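Local coordinates for 1-pyrroline-5-carboxylate dehydrogenase (Thermus thermophilus, PDB 1UZB), which probably oxidises glutamate semialdehyde, the open-chain form of 1-pyrroline-5-carboxylate, to glutamate with a nicotinamide coenzyme, a late step of proline breakdown, at residues L40-W46 / P230-L236; A79-W84 / N202-A206; I295-A301 / G448-K453; S326-Q332 / L423-K429. One frame throughout, in Å; residues are numbered along the deposited sequence.

Contact 1. Residues L40-W46 / P230-L236; sequences LYIGGEW and PGVVNFL
Tyr41 and Phe235 press their CB atoms together at 3.6 Å, where strand 40-42 runs antiparallel to strand 233-235. Two backbone bonds fix the pair: Phe235 N gives to Tyr41 O at 2.8 Å, and Tyr41 N to Phe235 O. With CG of Tyr41 anti to the backbone N (chi1 -172°), the CD2 edge of its ring comes in plane to within 3.5 Å of Val233 O, while the hydroxyl reaches His224. Leu236 pushes CD2 against CD1 of Ile42 at 3.8 Å, the two side chains crossing at about a right angle. Segment 40-46 is a beta hairpin closed by a type I' turn from Ile42 to Glu45, and it docks on strand 233-235, whose other neighbour is the parallel strand 203-207. Pro230 fits where Gly44 lacks a side chain: its CB stands 3.4 Å from Gly43 O, and a CB on Gly44 would clash with it. Water 1 fills in beside them, accepting from Gly44 N and Gly231 N and lying 2.7 Å from Val233 O, to which it can donate. Asn234 bridges the same corner, its OD1 taking Gly43 N at 3.1 Å in a nearly straight bond (164°) and its ND2 giving to Gly231 O.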
# COMPACT_ATOMS: atom_id res chain seq x y z
N LEU A 40 32.14 23.03 -29.48
CA LEU A 40 30.85 22.35 -29.50
C LEU A 40 31.13 20.99 -28.84
O LEU A 40 32.29 20.62 -28.66
CB LEU A 40 30.38 22.10 -30.94
CG LEU A 40 30.38 23.25 -31.95
CD1 LEU A 40 29.96 22.73 -33.32
CD2 LEU A 40 29.43 24.34 -31.48
N TYR A 41 30.08 20.26 -28.47
CA TYR A 41 30.27 18.94 -27.90
C TYR A 41 29.38 18.01 -28.72
O TYR A 41 28.15 18.09 -28.64
CB TYR A 41 29.87 18.89 -26.42
CG TYR A 41 30.23 17.59 -25.73
CD1 TYR A 41 31.54 17.36 -25.29
CD2 TYR A 41 29.28 16.60 -25.52
CE1 TYR A 41 31.88 16.16 -24.65
CE2 TYR A 41 29.60 15.41 -24.89
CZ TYR A 41 30.90 15.19 -24.45
OH TYR A 41 31.21 14.02 -23.81
N ILE A 42 30.01 17.15 -29.51
CA ILE A 42 29.28 16.23 -30.38
C ILE A 42 29.87 14.84 -30.29
O ILE A 42 31.09 14.67 -30.36
CB ILE A 42 29.35 16.69 -31.85
CG1 ILE A 42 28.81 18.11 -31.99
CG2 ILE A 42 28.58 15.72 -32.73
CD1 ILE A 42 29.02 18.72 -33.37
N GLY A 43 29.01 13.84 -30.14
CA GLY A 43 29.49 12.47 -30.08
C GLY A 43 30.57 12.18 -29.05
O GLY A 43 31.52 11.46 -29.33
N GLY A 44 30.43 12.76 -27.86
CA GLY A 44 31.39 12.52 -26.80
C GLY A 44 32.70 13.26 -26.84
O GLY A 44 33.59 12.99 -26.03
N GLU A 45 32.85 14.20 -27.77
CA GLU A 45 34.09 14.96 -27.87
C GLU A 45 33.85 16.43 -28.19
O GLU A 45 32.84 16.80 -28.80
CB GLU A 45 34.99 14.36 -28.95
CG GLU A 45 34.36 14.29 -30.33
CD GLU A 45 35.31 13.78 -31.40
OE1 GLU A 45 34.86 13.58 -32.54
OE2 GLU A 45 36.51 13.57 -31.09
N TRP A 46 34.78 17.28 -27.75
CA TRP A 46 34.68 18.70 -28.02
C TRP A 46 35.17 18.94 -29.45
O TRP A 46 36.27 18.53 -29.81
CB TRP A 46 35.52 19.49 -27.02
CG TRP A 46 35.01 19.39 -25.62
CD1 TRP A 46 35.43 18.51 -24.66
CD2 TRP A 46 33.96 20.16 -25.03
NE1 TRP A 46 34.70 18.69 -23.50
CE2 TRP A 46 33.79 19.69 -23.70
CE3 TRP A 46 33.14 21.20 -25.49
CZ2 TRP A 46 32.83 20.23 -22.84
CZ3 TRP A 46 32.19 21.74 -24.62
CH2 TRP A 46 32.05 21.25 -23.31
N PRO A 230 28.90 8.60 -25.63
CA PRO A 230 28.97 9.49 -26.79
C PRO A 230 27.64 9.59 -27.54
O PRO A 230 27.00 8.57 -27.81
CB PRO A 230 30.06 8.86 -27.65
CG PRO A 230 30.97 8.24 -26.62
CD PRO A 230 29.98 7.61 -25.67
N GLY A 231 27.24 10.82 -27.85
CA GLY A 231 26.00 11.04 -28.58
C GLY A 231 24.74 11.20 -27.75
O GLY A 231 23.74 11.70 -28.27
N VAL A 232 24.76 10.80 -26.48
CA VAL A 232 23.57 10.93 -25.65
C VAL A 232 23.16 12.39 -25.44
O VAL A 232 21.98 12.72 -25.50
CB VAL A 232 23.77 10.19 -24.31
CG1 VAL A 232 22.58 10.41 -23.39
CG2 VAL A 232 23.93 8.70 -24.57
N VAL A 233 24.15 13.26 -25.21
CA VAL A 233 23.90 14.69 -25.07
C VAL A 233 24.90 15.43 -25.96
O VAL A 233 26.10 15.11 -25.97
CB VAL A 233 24.02 15.20 -23.61
CG1 VAL A 233 22.85 14.67 -22.77
CG2 VAL A 233 25.36 14.79 -23.01
N ASN A 234 24.40 16.42 -26.70
CA ASN A 234 25.22 17.19 -27.62
C ASN A 234 24.95 18.68 -27.43
O ASN A 234 23.80 19.10 -27.22
CB ASN A 234 24.92 16.73 -29.05
CG ASN A 234 25.07 15.22 -29.21
OD1 ASN A 234 26.17 14.71 -29.44
ND2 ASN A 234 23.96 14.50 -29.07
N PHE A 235 26.01 19.46 -27.52
CA PHE A 235 26.00 20.91 -27.30
C PHE A 235 26.25 21.68 -28.60
O PHE A 235 27.34 21.61 -29.16
CB PHE A 235 27.08 21.22 -26.26
CG PHE A 235 27.22 22.67 -25.91
CD1 PHE A 235 28.44 23.32 -26.11
CD2 PHE A 235 26.18 23.38 -25.32
CE1 PHE A 235 28.62 24.64 -25.72
CE2 PHE A 235 26.35 24.70 -24.93
CZ PHE A 235 27.57 25.33 -25.13
N LEU A 236 25.24 22.42 -29.05
CA LEU A 236 25.33 23.18 -30.30
C LEU A 236 25.02 24.67 -30.24
O LEU A 236 23.97 25.11 -30.70
CB LEU A 236 24.44 22.55 -31.37
CG LEU A 236 24.76 21.13 -31.87
CD1 LEU A 236 23.85 20.80 -33.05
CD2 LEU A 236 26.22 21.05 -32.30
O HOH W 1 27.89 13.33 -27.00

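Contact 2. Residues A79-W84 / N202-A206; sequences ALEAAW and NTVIA
Through Ala79, Leu80 and Ala83, helix 73-90 packs on Thr203 and Ile205 of strand 203-207, as a layer of the alpha/beta fold laid against its sheet. The helix and strand segments run nearly antiparallel, at 161°, with axes 8.0 Å apart. The evidence for close packing is Ile205, whose tip lies against helix backbone and not merely against side chains: CD1 comes within 3.4 Å of Leu80 N and 3.6 Å of Ala79 C. Its CG1 is anti to the carbonyl carbon (chi1 -62°) and the chain is extended beyond it, which carries CD1 across to the helix. Around that tip, Ala79 CB lies 3.9 Å from Ile205 CD1, and Leu80, crossing Ile205 at about a right angle, contributes CB and CD1. The small side chains of Ala79 and Ala83 probably let the tip come this close. Strand 203-207 lies between parallel strands 165-180 and 233-235 in what is, as in other aldehyde dehydrogenases, probably the Rossmann-like coenzyme-binding domain. Thr203 and Ile205 face helix 73-90, whereas Val204 points the other way and meets helix 188-199, so the strand is layered between helices. One turn along the helix from Ala79, Ala83 sets its CB 3.5 Å from Thr203 OG1. Thr203 OG1 donates to Ala83 O at 2.8 Å, approaching from above the carbonyl plane, 56° out of it. Thr203 also touches Phe87 and Trp90 of the same helix, while Leu236 packs on both Ala79 and Ile205.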
# COMPACT_ATOMS: atom_id res chain seq x y z
N ALA A 79 25.50 16.01 -35.23
CA ALA A 79 24.99 15.79 -33.88
C ALA A 79 23.77 14.87 -33.92
O ALA A 79 23.62 14.00 -33.07
CB ALA A 79 24.63 17.12 -33.23
N LEU A 80 22.92 15.06 -34.92
CA LEU A 80 21.72 14.23 -35.04
C LEU A 80 22.11 12.79 -35.34
O LEU A 80 21.52 11.86 -34.80
CB LEU A 80 20.80 14.78 -36.13
CG LEU A 80 19.41 14.16 -36.26
CD1 LEU A 80 18.69 14.17 -34.92
CD2 LEU A 80 18.61 14.93 -37.31
N GLU A 81 23.12 12.60 -36.19
CA GLU A 81 23.58 11.26 -36.51
C GLU A 81 24.13 10.59 -35.25
O GLU A 81 23.84 9.42 -34.97
CB GLU A 81 24.66 11.30 -37.59
CG GLU A 81 24.14 11.60 -38.98
CD GLU A 81 23.27 10.48 -39.53
OE1 GLU A 81 23.76 9.34 -39.60
OE2 GLU A 81 22.11 10.75 -39.89
N ALA A 82 24.92 11.34 -34.48
CA ALA A 82 25.50 10.81 -33.26
C ALA A 82 24.42 10.48 -32.23
O ALA A 82 24.50 9.46 -31.54
CB ALA A 82 26.48 11.81 -32.66
N ALA A 83 23.41 11.33 -32.15
CA ALA A 83 22.31 11.14 -31.20
C ALA A 83 21.50 9.88 -31.51
O ALA A 83 21.10 9.16 -30.60
CB ALA A 83 21.41 12.36 -31.19
N TRP A 84 21.25 9.62 -32.79
CA TRP A 84 20.48 8.43 -33.14
C TRP A 84 21.30 7.17 -32.93
O TRP A 84 20.78 6.14 -32.51
CB TRP A 84 19.98 8.50 -34.58
CG TRP A 84 18.72 9.29 -34.72
CD1 TRP A 84 18.57 10.50 -35.31
CD2 TRP A 84 17.43 8.92 -34.21
NE1 TRP A 84 17.27 10.93 -35.20
CE2 TRP A 84 16.55 9.98 -34.53
CE3 TRP A 84 16.93 7.81 -33.51
CZ2 TRP A 84 15.19 9.96 -34.18
CZ3 TRP A 84 15.58 7.79 -33.16
CH2 TRP A 84 14.73 8.86 -33.50
N ASN A 202 16.02 8.83 -23.93
CA ASN A 202 16.10 9.60 -25.17
C ASN A 202 17.50 10.19 -25.27
O ASN A 202 18.28 10.15 -24.31
CB ASN A 202 15.09 10.74 -25.15
CG ASN A 202 13.66 10.26 -25.09
OD1 ASN A 202 13.09 9.84 -26.10
ND2 ASN A 202 13.06 10.32 -23.91
N THR A 203 17.82 10.74 -26.44
CA THR A 203 19.11 11.40 -26.63
C THR A 203 18.76 12.82 -27.07
O THR A 203 17.69 13.06 -27.65
CB THR A 203 20.00 10.68 -27.66
OG1 THR A 203 19.33 10.61 -28.92
CG2 THR A 203 20.33 9.28 -27.17
N VAL A 204 19.64 13.76 -26.77
CA VAL A 204 19.37 15.17 -27.03
C VAL A 204 20.46 16.00 -27.70
O VAL A 204 21.65 15.78 -27.48
CB VAL A 204 18.99 15.86 -25.69
CG1 VAL A 204 18.95 17.37 -25.83
CG2 VAL A 204 17.66 15.33 -25.19
N ILE A 205 20.01 16.94 -28.52
CA ILE A 205 20.89 17.91 -29.16
C ILE A 205 20.40 19.21 -28.51
O ILE A 205 19.24 19.59 -28.67
CB ILE A 205 20.69 18.00 -30.68
CG1 ILE A 205 21.02 16.65 -31.33
CG2 ILE A 205 21.59 19.08 -31.26
CD1 ILE A 205 20.80 16.62 -32.83
N ALA A 206 21.27 19.87 -27.75
CA ALA A 206 20.87 21.08 -27.05
C ALA A 206 21.45 22.36 -27.63
O ALA A 206 22.65 22.46 -27.87
CB ALA A 206 21.26 20.98 -25.57

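Contact 3. Residues I295-A301 / G448-K453; sequences IIVDETA and GVYSRK
Backbone bonds join Ile296 and Tyr450 in parallel strands 295-297 and 448-450: Ile296 N gives to Gly448 O and Tyr450 N to Ile296 O, both at 2.8 Å, and the longer bond from Asp298 N to Tyr450 O ends the ladder. On the face of Ile295, Val297 and Tyr450, CG2 of Ile295 meets the edge of the tyrosine ring in its plane, 3.8 Å from CD1, and CB of Ala301 rests on CB of Tyr450; on the other, Ile296 meets Val449. Polar side chains tie the two loops beyond the strands. Ser451 OG donates to Asp298 OD2 at 2.6 Å on the syn side, and OD1 takes both Thr300 N, forming an Asx turn, and Thr300 OG1. That threonine oxygen in turn accepts from Arg452 N at 2.9 Å, while Arg452 NH2 gives to Thr300 O. Replacing Asp298 by an alanine would probably leave the hydroxyls of Ser451 and Thr300 without the carboxylate they share, and Thr300 N without its Asx-turn acceptor. Asp298 OD2 also receives His456 ND1. Strand 293-297 sits between strands 325-331 and 446-450, with helix 303-315 against Ile295 and Tyr450, and helix 431-439 against Ile296 and Val449.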
# COMPACT_ATOMS: atom_id res chain seq x y z
N ILE A 295 -0.44 39.82 -9.58
CA ILE A 295 -0.61 39.57 -8.16
C ILE A 295 -1.79 40.47 -7.80
O ILE A 295 -1.79 41.68 -8.11
CB ILE A 295 0.59 40.00 -7.31
CG1 ILE A 295 1.76 39.03 -7.52
CG2 ILE A 295 0.19 40.05 -5.83
CD1 ILE A 295 3.03 39.41 -6.79
N ILE A 296 -2.80 39.88 -7.19
CA ILE A 296 -3.98 40.59 -6.74
C ILE A 296 -3.84 40.84 -5.25
O ILE A 296 -3.41 39.95 -4.52
CB ILE A 296 -5.27 39.75 -6.91
CG1 ILE A 296 -5.56 39.50 -8.39
CG2 ILE A 296 -6.45 40.45 -6.23
CD1 ILE A 296 -6.69 38.51 -8.63
N VAL A 297 -4.18 42.04 -4.80
CA VAL A 297 -4.15 42.33 -3.37
C VAL A 297 -5.48 42.97 -3.01
O VAL A 297 -5.90 43.93 -3.67
CB VAL A 297 -3.02 43.31 -2.98
CG1 VAL A 297 -2.99 43.46 -1.46
CG2 VAL A 297 -1.68 42.82 -3.49
N ASP A 298 -6.17 42.44 -2.01
CA ASP A 298 -7.43 43.05 -1.60
C ASP A 298 -7.26 43.78 -0.27
O ASP A 298 -6.17 43.77 0.31
CB ASP A 298 -8.60 42.04 -1.55
CG ASP A 298 -8.45 40.99 -0.47
OD1 ASP A 298 -7.90 41.28 0.61
OD2 ASP A 298 -8.94 39.86 -0.70
N GLU A 299 -8.32 44.43 0.20
CA GLU A 299 -8.24 45.21 1.43
C GLU A 299 -8.00 44.46 2.73
O GLU A 299 -7.71 45.09 3.75
CB GLU A 299 -9.49 46.09 1.57
CG GLU A 299 -10.78 45.31 1.77
CD GLU A 299 -11.99 46.22 1.90
OE1 GLU A 299 -12.25 47.01 0.97
OE2 GLU A 299 -12.68 46.14 2.94
N THR A 300 -8.11 43.14 2.72
CA THR A 300 -7.91 42.35 3.93
C THR A 300 -6.48 41.86 4.09
O THR A 300 -6.13 41.26 5.11
CB THR A 300 -8.81 41.11 3.96
OG1 THR A 300 -8.32 40.14 3.03
CG2 THR A 300 -10.24 41.48 3.60
N ALA A 301 -5.65 42.10 3.09
CA ALA A 301 -4.27 41.63 3.11
C ALA A 301 -3.33 42.34 4.07
O ALA A 301 -3.61 43.42 4.57
CB ALA A 301 -3.69 41.70 1.71
N GLY A 448 -0.71 35.45 -8.25
CA GLY A 448 -0.71 35.44 -6.81
C GLY A 448 -1.85 36.26 -6.23
O GLY A 448 -2.43 37.11 -6.90
N VAL A 449 -2.18 35.96 -4.98
CA VAL A 449 -3.21 36.70 -4.25
C VAL A 449 -2.76 36.92 -2.82
O VAL A 449 -2.34 35.98 -2.14
CB VAL A 449 -4.55 35.94 -4.18
CG1 VAL A 449 -5.56 36.76 -3.37
CG2 VAL A 449 -5.09 35.67 -5.57
N TYR A 450 -2.80 38.18 -2.39
CA TYR A 450 -2.51 38.52 -1.00
C TYR A 450 -3.87 38.90 -0.44
O TYR A 450 -4.51 39.86 -0.91
CB TYR A 450 -1.54 39.69 -0.87
CG TYR A 450 -0.09 39.27 -0.96
CD1 TYR A 450 0.54 39.13 -2.19
CD2 TYR A 450 0.65 38.98 0.20
CE1 TYR A 450 1.87 38.72 -2.28
CE2 TYR A 450 1.99 38.57 0.12
CZ TYR A 450 2.59 38.45 -1.12
OH TYR A 450 3.91 38.07 -1.22
N SER A 451 -4.34 38.11 0.52
CA SER A 451 -5.63 38.32 1.15
C SER A 451 -5.72 37.45 2.40
O SER A 451 -5.09 36.39 2.47
CB SER A 451 -6.76 37.92 0.19
OG SER A 451 -8.02 37.95 0.85
N ARG A 452 -6.51 37.89 3.37
CA ARG A 452 -6.71 37.12 4.59
C ARG A 452 -8.08 36.44 4.53
O ARG A 452 -8.38 35.55 5.33
CB ARG A 452 -6.66 38.01 5.83
CG ARG A 452 -5.28 38.50 6.25
CD ARG A 452 -5.39 39.13 7.64
NE ARG A 452 -4.12 39.61 8.19
CZ ARG A 452 -3.63 40.83 8.01
NH1 ARG A 452 -2.46 41.16 8.55
NH2 ARG A 452 -4.30 41.73 7.30
N LYS A 453 -8.90 36.84 3.57
CA LYS A 453 -10.24 36.28 3.44
C LYS A 453 -10.21 34.91 2.78
O LYS A 453 -9.87 34.78 1.60
CB LYS A 453 -11.14 37.23 2.65
CG LYS A 453 -12.60 36.81 2.63
CD LYS A 453 -13.48 37.91 2.06
CE LYS A 453 -14.93 37.44 1.97
NZ LYS A 453 -15.43 36.97 3.29

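Contact 4. Residues S326-Q332 / L423-K429; sequences SRLILTQ and LSVIRVK
Leu328 and Val425 lie side by side, pointing the same way, in the closely packed middle of two parallel strands. Leu328 N gives to Ser424 O and Ile426 N to Leu328 O at 2.8 Å; the same alternation continues through Leu330 N to Ile426 O and Val428 N to Leu330 O, all close to straight. Val425 uses both methyls: CG1, anti to the backbone N (chi1 -174°), stands 3.8 Å from Leu330 CD1, and CG2 stands 4.1 Å from Leu328 CB. With an alanine here both methyls go, and the gap opened between Leu328 and Leu330 would probably leave CD1 of Leu330 without its partner on strand 422-428. On the other face of the sheet, CG2 of Ile329 meets CG2 of Val428 at 3.9 Å, beneath helix 431-439. At the Ser326 end, water 2 bridges Ser326 O and Ser424 OG, which also bonds Ile413 O. The solvent side is the opposite end, where the exposed Arg427 and Gln332 run alongside each other: NH2 of Arg427 gives to OE1 of Gln332 at 2.8 Å, with OE1 at the edge of the guanidinium but the two planes 73° apart, while NE pairs with Glu406. Strands 325-331 and 422-428 are inner strands of a seven-strand, mainly parallel sheet between helices 431-439 and 332-346, a three-layer alpha/beta/alpha sandwich consistent with the catalytic domain of aldehyde dehydrogenases.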
# COMPACT_ATOMS: atom_id res chain seq x y z
N SER A 326 4.26 41.20 -13.45
CA SER A 326 4.32 42.38 -14.30
C SER A 326 3.02 43.18 -14.16
O SER A 326 2.90 44.28 -14.71
CB SER A 326 4.56 42.00 -15.76
OG SER A 326 3.57 41.10 -16.24
N ARG A 327 2.06 42.61 -13.44
CA ARG A 327 0.79 43.28 -13.20
C ARG A 327 0.47 43.22 -11.72
O ARG A 327 0.66 42.19 -11.08
CB ARG A 327 -0.36 42.62 -13.98
CG ARG A 327 -0.22 42.68 -15.50
CD ARG A 327 -1.47 42.12 -16.17
NE ARG A 327 -1.67 40.71 -15.84
CZ ARG A 327 -2.84 40.09 -15.84
NH1 ARG A 327 -2.91 38.80 -15.53
NH2 ARG A 327 -3.95 40.76 -16.14
N LEU A 328 0.03 44.35 -11.16
CA LEU A 328 -0.36 44.43 -9.76
C LEU A 328 -1.80 44.92 -9.80
O LEU A 328 -2.07 46.06 -10.18
CB LEU A 328 0.52 45.42 -8.99
CG LEU A 328 0.12 45.63 -7.53
CD1 LEU A 328 0.18 44.30 -6.78
CD2 LEU A 328 1.05 46.64 -6.89
N ILE A 329 -2.73 44.03 -9.44
CA ILE A 329 -4.16 44.35 -9.45
C ILE A 329 -4.61 44.63 -8.03
O ILE A 329 -4.62 43.74 -7.18
CB ILE A 329 -4.96 43.17 -10.05
CG1 ILE A 329 -4.45 42.86 -11.46
CG2 ILE A 329 -6.44 43.50 -10.09
CD1 ILE A 329 -4.98 41.57 -12.04
N LEU A 330 -4.99 45.88 -7.78
CA LEU A 330 -5.40 46.29 -6.45
C LEU A 330 -6.87 46.68 -6.37
O LEU A 330 -7.35 47.47 -7.18
CB LEU A 330 -4.56 47.48 -5.99
CG LEU A 330 -3.04 47.29 -6.07
CD1 LEU A 330 -2.31 48.59 -5.74
CD2 LEU A 330 -2.63 46.19 -5.10
N THR A 331 -7.59 46.11 -5.40
CA THR A 331 -8.99 46.46 -5.22
C THR A 331 -8.98 47.88 -4.67
O THR A 331 -7.96 48.35 -4.15
CB THR A 331 -9.70 45.50 -4.23
OG1 THR A 331 -9.08 45.60 -2.94
CG2 THR A 331 -9.60 44.07 -4.73
N GLN A 332 -10.10 48.58 -4.78
CA GLN A 332 -10.17 49.97 -4.33
C GLN A 332 -9.60 50.22 -2.93
O GLN A 332 -8.82 51.15 -2.73
CB GLN A 332 -11.61 50.47 -4.41
CG GLN A 332 -11.76 51.98 -4.16
CD GLN A 332 -10.90 52.81 -5.10
OE1 GLN A 332 -10.88 52.58 -6.31
NE2 GLN A 332 -10.20 53.79 -4.54
N LEU A 423 6.56 47.30 -13.86
CA LEU A 423 5.33 46.86 -13.21
C LEU A 423 4.15 47.76 -13.58
O LEU A 423 4.25 48.98 -13.47
CB LEU A 423 5.52 46.88 -11.70
CG LEU A 423 4.34 46.44 -10.84
CD1 LEU A 423 4.03 44.97 -11.11
CD2 LEU A 423 4.68 46.66 -9.38
N SER A 424 3.05 47.14 -13.99
CA SER A 424 1.83 47.86 -14.35
C SER A 424 0.78 47.66 -13.26
O SER A 424 0.38 46.53 -12.98
CB SER A 424 1.28 47.36 -15.69
OG SER A 424 2.17 47.66 -16.76
N VAL A 425 0.34 48.76 -12.66
CA VAL A 425 -0.65 48.70 -11.59
C VAL A 425 -2.03 49.04 -12.11
O VAL A 425 -2.24 50.09 -12.73
CB VAL A 425 -0.28 49.66 -10.44
CG1 VAL A 425 -1.23 49.48 -9.27
CG2 VAL A 425 1.16 49.39 -10.00
N ILE A 426 -2.97 48.13 -11.85
CA ILE A 426 -4.35 48.26 -12.30
C ILE A 426 -5.27 48.36 -11.09
O ILE A 426 -5.21 47.53 -10.19
CB ILE A 426 -4.73 47.02 -13.15
CG1 ILE A 426 -3.71 46.85 -14.29
CG2 ILE A 426 -6.14 47.17 -13.70
CD1 ILE A 426 -3.78 45.50 -14.99
N ARG A 427 -6.13 49.37 -11.09
CA ARG A 427 -7.06 49.59 -9.99
C ARG A 427 -8.44 49.06 -10.36
O ARG A 427 -9.00 49.44 -11.39
CB ARG A 427 -7.13 51.09 -9.68
CG ARG A 427 -8.09 51.47 -8.56
CD ARG A 427 -7.84 52.90 -8.10
NE ARG A 427 -8.12 53.88 -9.15
CZ ARG A 427 -9.33 54.33 -9.45
NH1 ARG A 427 -9.49 55.22 -10.42
NH2 ARG A 427 -10.39 53.92 -8.76
N VAL A 428 -8.98 48.18 -9.52
CA VAL A 428 -10.30 47.59 -9.76
C VAL A 428 -11.20 47.82 -8.55
O VAL A 428 -10.73 48.13 -7.46
CB VAL A 428 -10.18 46.08 -10.06
CG1 VAL A 428 -9.28 45.86 -11.27
CG2 VAL A 428 -9.62 45.33 -8.86
N LYS A 429 -12.51 47.66 -8.75
CA LYS A 429 -13.47 47.89 -7.68
C LYS A 429 -13.51 46.84 -6.57
O LYS A 429 -13.53 47.19 -5.39
CB LYS A 429 -14.88 48.05 -8.25
CG LYS A 429 -15.94 48.31 -7.18
CD LYS A 429 -17.34 48.50 -7.77
CE LYS A 429 -17.89 47.23 -8.39
NZ LYS A 429 -17.16 46.82 -9.62
O HOH W 2 4.08 45.45 -16.93

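In the fold
The four contacts form two pairs on opposite sides of the chain's centre. Contacts 1 and 2, centres 8 Å apart, use neighbouring strands of one sheet, 233-235 in contact 1 and 203-207 in contact 2: Asn234 O lies 2.7 Å from Ala206 N, and Leu236 CD1 packs on Ile205 CG2. Contacts 3 and 4, centres 11 Å apart, meet through strands 293-297 and 325-331, with Ile295 O 2.9 Å from Ile329 N. Between the pairs the centres are 47 to 49 Å apart, and the nearest atoms, those of contacts 2 and 4, about 28 Å. In this family the active site lies between coenzyme and catalytic domains, so the pairs probably belong to the cores on its two sides.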